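Local coordinates for protein pyrrolidone-carboxylate peptidase (Pyrococcus furiosus, PDB 1X10) that removes N-terminal pyroglutamyl (5-oxoproline) residues from polypeptides, acting as a thiol peptidase of the C15 family, at residues 82-87 with 101-106; 109-114 with 145-150. The protein carries 3 engineered substitutions. All coordinates share one frame; numbering follows the deposited sequence.

Interaction 1 comes first along the chain and closes before interaction 2 opens; their centres lie about 10 Å apart on the same side of the subunit. Both reach the mixed central sheet through neighbouring antiparallel strands: 82-87 runs off the end of strand 76-83, and 109-114 carries strand 110-112. The two segments are joined by probable hydrogen bonds, Ala82 N to Tyr111 O (2.9 Å) within the strands and Asn84 N to Thr109 O (2.8 Å) just beyond them. Interaction 1 ties down the connection between these strands, while interaction 2 seats the second strand against helix 141-156. Both contacts touch the second subunit, so this part of the fold also lies at a subunit interface of the tetramer.

Interaction 1: 82-87 with 101-106; sequences AVNAID and EPIVPG
Ile86 and Glu101 form a single antiparallel bridge as a hydrogen-bonded pair, Ile86 N giving to Glu101 O at 2.7 Å and Glu101 N returning a longer bond of 3.3 Å to Ile86 O. Just before the bridge, Asn84 is the centre of an inverse gamma turn, closed by Ala85 N on Val83 O, which bends the chain as it leaves strand 76-83. The side chain of Asn84 then reaches across to the backbone of 103-104. CG stands anti to the backbone N (chi1 -167°), and OD1 accepts two amides. Val104 N lies 2.8 Å from OD1, in the carbonyl plane on a lone pair, with a nearly straight N-H (169°). Ile103 N is 2.7 Å from OD1 but tilted out of that plane, its bond more bent (134°). On the other branch ND2 gives a nearly straight bond of 2.9 Å to Val104 O, which lies close to the Asn84 amide plane, while ND2 itself stands above the plane of the Val104 carbonyl. Weak bonds from ND2 also reach Ala107 O and Pro108 O. Beside this polar grip, Ile86 and Ile103 cross at about a right angle, with CG1 of Ile86 3.7 Å from CG1 of Ile103. The tip of Ile103, CD1, passes on to lie 3.4 Å from Val83 O, which also accepts a hydrogen bond from Asn143 ND2. An alanine at Asn84 would probably leave the amides of Ile103 and Val104, and the carbonyl of Val104, without these mates and let the loop shift. The buried carboxamide thus serves as both acceptor and donor to a chain segment with no regular secondary structure, and bonds to both its oxygen and its nitrogen restrict rotation of the amide.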
loop_
_atom_site.group_PDB
_atom_site.type_symbol
_atom_site.label_atom_id
_atom_site.label_comp_id
_atom_site.label_asym_id
_atom_site.label_seq_id
_atom_site.Cartn_x
_atom_site.Cartn_y
_atom_site.Cartn_z
ATOM N N ALA A 82 -9.935 5.584 22.343
ATOM C CA ALA A 82 -8.980 6.648 22.652
ATOM C C ALA A 82 -8.041 6.078 23.719
ATOM O O ALA A 82 -8.494 5.497 24.706
ATOM C CB ALA A 82 -9.711 7.881 23.196
ATOM N N VAL A 83 -6.740 6.253 23.523
ATOM C CA VAL A 83 -5.754 5.711 24.451
ATOM C C VAL A 83 -5.025 6.774 25.276
ATOM O O VAL A 83 -4.638 7.822 24.762
ATOM C CB VAL A 83 -4.731 4.875 23.686
ATOM C CG1 VAL A 83 -5.428 3.680 23.024
ATOM C CG2 VAL A 83 -4.096 5.720 22.626
ATOM N N ASN A 84 -4.823 6.483 26.556
ATOM C CA ASN A 84 -4.170 7.425 27.459
ATOM C C ASN A 84 -2.658 7.456 27.267
ATOM O O ASN A 84 -1.901 7.073 28.161
ATOM C CB ASN A 84 -4.511 7.066 28.906
ATOM C CG ASN A 84 -4.140 8.164 29.886
ATOM O OD1 ASN A 84 -3.723 9.260 29.490
ATOM N ND2 ASN A 84 -4.300 7.882 31.175
ATOM N N ALA A 85 -2.219 7.915 26.101
ATOM C CA ALA A 85 -0.794 7.979 25.816
ATOM C C ALA A 85 -0.467 8.941 24.691
ATOM O O ALA A 85 -1.277 9.174 23.787
ATOM C CB ALA A 85 -0.263 6.583 25.467
ATOM N N ILE A 86 0.731 9.506 24.765
ATOM C CA ILE A 86 1.223 10.413 23.745
ATOM C C ILE A 86 2.570 9.881 23.275
ATOM O O ILE A 86 3.477 9.664 24.083
ATOM C CB ILE A 86 1.442 11.836 24.294
ATOM C CG1 ILE A 86 0.132 12.395 24.848
ATOM C CG2 ILE A 86 1.976 12.738 23.186
ATOM C CD1 ILE A 86 0.296 13.694 25.583
ATOM N N ASP A 87 2.689 9.645 21.975
ATOM C CA ASP A 87 3.935 9.172 21.392
ATOM C C ASP A 87 3.912 9.689 19.963
ATOM O O ASP A 87 3.553 8.972 19.031
ATOM C CB ASP A 87 4.019 7.644 21.399
ATOM C CG ASP A 87 5.459 7.143 21.338
ATOM O OD1 ASP A 87 5.684 5.952 21.026
ATOM O OD2 ASP A 87 6.374 7.956 21.618
ATOM N N GLU A 101 4.271 9.158 27.244
ATOM C CA GLU A 101 3.766 9.973 28.328
ATOM C C GLU A 101 2.247 9.859 28.355
ATOM O O GLU A 101 1.599 9.872 27.312
ATOM C CB GLU A 101 4.191 11.415 28.077
ATOM C CG GLU A 101 4.067 12.348 29.242
ATOM C CD GLU A 101 4.827 13.629 28.988
ATOM O OE1 GLU A 101 6.070 13.557 28.872
ATOM O OE2 GLU A 101 4.183 14.698 28.890
ATOM N N PRO A 102 1.657 9.726 29.549
ATOM C CA PRO A 102 0.197 9.618 29.609
ATOM C C PRO A 102 -0.446 10.969 29.317
ATOM O O PRO A 102 0.194 12.012 29.475
ATOM C CB PRO A 102 -0.054 9.165 31.042
ATOM C CG PRO A 102 1.051 9.856 31.795
ATOM C CD PRO A 102 2.250 9.626 30.894
ATOM N N ILE A 103 -1.701 10.950 28.882
ATOM C CA ILE A 103 -2.414 12.196 28.606
ATOM C C ILE A 103 -2.914 12.706 29.950
ATOM O O ILE A 103 -2.794 13.893 30.264
ATOM C CB ILE A 103 -3.613 11.963 27.664
ATOM C CG1 ILE A 103 -3.112 11.486 26.297
ATOM C CG2 ILE A 103 -4.431 13.248 27.529
ATOM C CD1 ILE A 103 -4.221 11.126 25.322
ATOM N N VAL A 104 -3.477 11.799 30.741
ATOM C CA VAL A 104 -3.979 12.135 32.068
ATOM C C VAL A 104 -3.459 11.100 33.062
ATOM O O VAL A 104 -3.983 9.989 33.150
ATOM C CB VAL A 104 -5.523 12.143 32.117
ATOM C CG1 VAL A 104 -5.998 12.529 33.521
ATOM C CG2 VAL A 104 -6.075 13.124 31.091
ATOM N N PRO A 105 -2.402 11.448 33.813
ATOM C CA PRO A 105 -1.840 10.513 34.790
ATOM C C PRO A 105 -2.897 9.945 35.731
ATOM O O PRO A 105 -3.726 10.680 36.264
ATOM C CB PRO A 105 -0.806 11.366 35.521
ATOM C CG PRO A 105 -0.321 12.284 34.441
ATOM C CD PRO A 105 -1.612 12.693 33.761
ATOM N N GLY A 106 -2.879 8.629 35.914
ATOM C CA GLY A 106 -3.835 7.994 36.803
ATOM C C GLY A 106 -5.189 7.672 36.195
ATOM O O GLY A 106 -5.944 6.872 36.752
#

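Interaction 2: 109-114 with 145-150; sequences TAYFST and VMYLSL
Tyr111 projects from strand 110-112 onto Tyr147 and Leu150 of helix 141-156, a helix-on-sheet packing of this alpha/beta fold; the short strand and helix segments cross at 77°. The tight part is centred on Tyr111. Its CD1 lies 3.4 Å from Tyr147 CE1, and the two rings meet obliquely, planes at 50°, while CE1 of Tyr111 comes within 3.5 Å of Tyr147 OH. CG of Tyr147 stands anti to its backbone N (chi1 -175°), which starts the ring toward the strand, and its hydroxyl is hydrogen-bonded to Pro108 O. Beside the ring pair, Tyr111 and Leu150 run alongside each other in opposite senses, their CB atoms 3.7 Å apart.

Toward 113-114 the contact is looser and more exposed. The extended chain of Met146 brings CE to 4.0 Å from Ser113 CB, and Leu150 CD2 sits 3.8 Å from Thr114 OG1, a hydroxyl hydrogen-bonded to Ser162 N. Met146 also touches the active-site residue Glu79, so this end of the packing lies beside the catalytic centre. Ala110 and Phe112 point away from the helix and pack on the second subunit, against its Ala110 and Asn84 respectively. On the helix side, Tyr111 OH is hydrogen-bonded to His151 ND1, and Leu150 O stands 4.3 Å above the plane of the Tyr111 ring, over its centre.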
loop_
_atom_site.group_PDB
_atom_site.type_symbol
_atom_site.label_atom_id
_atom_site.label_comp_id
_atom_site.label_asym_id
_atom_site.label_seq_id
_atom_site.Cartn_x
_atom_site.Cartn_y
_atom_site.Cartn_z
ATOM N N THR A 109 -6.607 3.621 31.111
ATOM C CA THR A 109 -5.731 3.383 29.977
ATOM C C THR A 109 -6.424 3.739 28.663
ATOM O O THR A 109 -5.773 4.163 27.711
ATOM C CB THR A 109 -5.284 1.911 29.955
ATOM O OG1 THR A 109 -4.465 1.664 31.105
ATOM C CG2 THR A 109 -4.495 1.588 28.693
ATOM N N ALA A 110 -7.742 3.583 28.614
ATOM C CA ALA A 110 -8.480 3.898 27.395
ATOM C C ALA A 110 -9.971 4.096 27.628
ATOM O O ALA A 110 -10.509 3.695 28.660
ATOM C CB ALA A 110 -8.269 2.796 26.360
ATOM N N TYR A 111 -10.617 4.735 26.654
ATOM C CA TYR A 111 -12.056 4.976 26.668
ATOM C C TYR A 111 -12.606 4.597 25.301
ATOM O O TYR A 111 -12.022 4.946 24.271
ATOM C CB TYR A 111 -12.398 6.456 26.887
ATOM C CG TYR A 111 -12.227 6.982 28.291
ATOM C CD1 TYR A 111 -11.165 7.829 28.611
ATOM C CD2 TYR A 111 -13.150 6.671 29.290
ATOM C CE1 TYR A 111 -11.028 8.362 29.887
ATOM C CE2 TYR A 111 -13.022 7.195 30.575
ATOM C CZ TYR A 111 -11.956 8.044 30.860
ATOM O OH TYR A 111 -11.825 8.587 32.109
ATOM N N PHE A 112 -13.730 3.893 25.287
ATOM C CA PHE A 112 -14.374 3.543 24.026
ATOM C C PHE A 112 -15.187 4.765 23.608
ATOM O O PHE A 112 -15.702 5.490 24.466
ATOM C CB PHE A 112 -15.343 2.374 24.213
ATOM C CG PHE A 112 -14.685 1.032 24.253
ATOM C CD1 PHE A 112 -15.017 0.115 25.246
ATOM C CD2 PHE A 112 -13.762 0.664 23.278
ATOM C CE1 PHE A 112 -14.441 -1.153 25.272
ATOM C CE2 PHE A 112 -13.178 -0.608 23.293
ATOM C CZ PHE A 112 -13.521 -1.515 24.294
ATOM N N SER A 113 -15.295 4.996 22.304
ATOM C CA SER A 113 -16.094 6.111 21.800
ATOM C C SER A 113 -17.527 5.837 22.218
ATOM O O SER A 113 -17.944 4.679 22.272
ATOM C CB SER A 113 -16.022 6.176 20.269
ATOM O OG SER A 113 -16.972 7.098 19.749
ATOM N N THR A 114 -18.280 6.885 22.531
ATOM C CA THR A 114 -19.664 6.695 22.923
ATOM C C THR A 114 -20.617 7.105 21.800
ATOM O O THR A 114 -21.817 7.246 22.006
ATOM C CB THR A 114 -20.000 7.461 24.228
ATOM O OG1 THR A 114 -19.489 8.792 24.157
ATOM C CG2 THR A 114 -19.391 6.744 25.428
ATOM N N VAL A 145 -7.049 14.713 21.694
ATOM C CA VAL A 145 -8.341 15.363 21.880
ATOM C C VAL A 145 -9.460 14.339 22.087
ATOM O O VAL A 145 -10.365 14.555 22.894
ATOM C CB VAL A 145 -8.692 16.274 20.682
ATOM C CG1 VAL A 145 -7.716 17.440 20.617
ATOM C CG2 VAL A 145 -8.649 15.480 19.395
ATOM N N MET A 146 -9.397 13.222 21.367
ATOM C CA MET A 146 -10.418 12.190 21.522
ATOM C C MET A 146 -10.463 11.698 22.968
ATOM O O MET A 146 -11.541 11.551 23.551
ATOM C CB MET A 146 -10.135 11.007 20.590
ATOM C CG MET A 146 -11.217 9.927 20.635
ATOM S SD MET A 146 -10.783 8.454 19.676
ATOM C CE MET A 146 -12.237 7.423 20.013
ATOM N N TYR A 147 -9.290 11.453 23.547
ATOM C CA TYR A 147 -9.203 10.970 24.918
ATOM C C TYR A 147 -9.703 12.006 25.926
ATOM O O TYR A 147 -10.489 11.685 26.818
ATOM C CB TYR A 147 -7.755 10.577 25.260
ATOM C CG TYR A 147 -7.623 9.958 26.635
ATOM C CD1 TYR A 147 -7.798 8.586 26.825
ATOM C CD2 TYR A 147 -7.416 10.759 27.761
ATOM C CE1 TYR A 147 -7.778 8.026 28.093
ATOM C CE2 TYR A 147 -7.401 10.207 29.042
ATOM C CZ TYR A 147 -7.586 8.842 29.202
ATOM O OH TYR A 147 -7.614 8.299 30.468
ATOM N N LEU A 148 -9.234 13.241 25.789
ATOM C CA LEU A 148 -9.633 14.310 26.697
ATOM C C LEU A 148 -11.141 14.543 26.654
ATOM O O LEU A 148 -11.768 14.799 27.682
ATOM C CB LEU A 148 -8.889 15.607 26.348
ATOM C CG LEU A 148 -7.398 15.604 26.711
ATOM C CD1 LEU A 148 -6.676 16.777 26.036
ATOM C CD2 LEU A 148 -7.262 15.681 28.227
ATOM N N SER A 149 -11.729 14.440 25.470
ATOM C CA SER A 149 -13.169 14.645 25.346
ATOM C C SER A 149 -13.919 13.534 26.076
ATOM O O SER A 149 -14.857 13.794 26.844
ATOM C CB SER A 149 -13.575 14.682 23.867
ATOM O OG SER A 149 -14.940 15.035 23.719
ATOM N N LEU A 150 -13.502 12.293 25.853
ATOM C CA LEU A 150 -14.148 11.158 26.503
ATOM C C LEU A 150 -13.926 11.178 28.018
ATOM O O LEU A 150 -14.807 10.779 28.782
ATOM C CB LEU A 150 -13.643 9.843 25.900
ATOM C CG LEU A 150 -14.230 9.543 24.520
ATOM C CD1 LEU A 150 -13.431 8.451 23.832
ATOM C CD2 LEU A 150 -15.693 9.149 24.670
#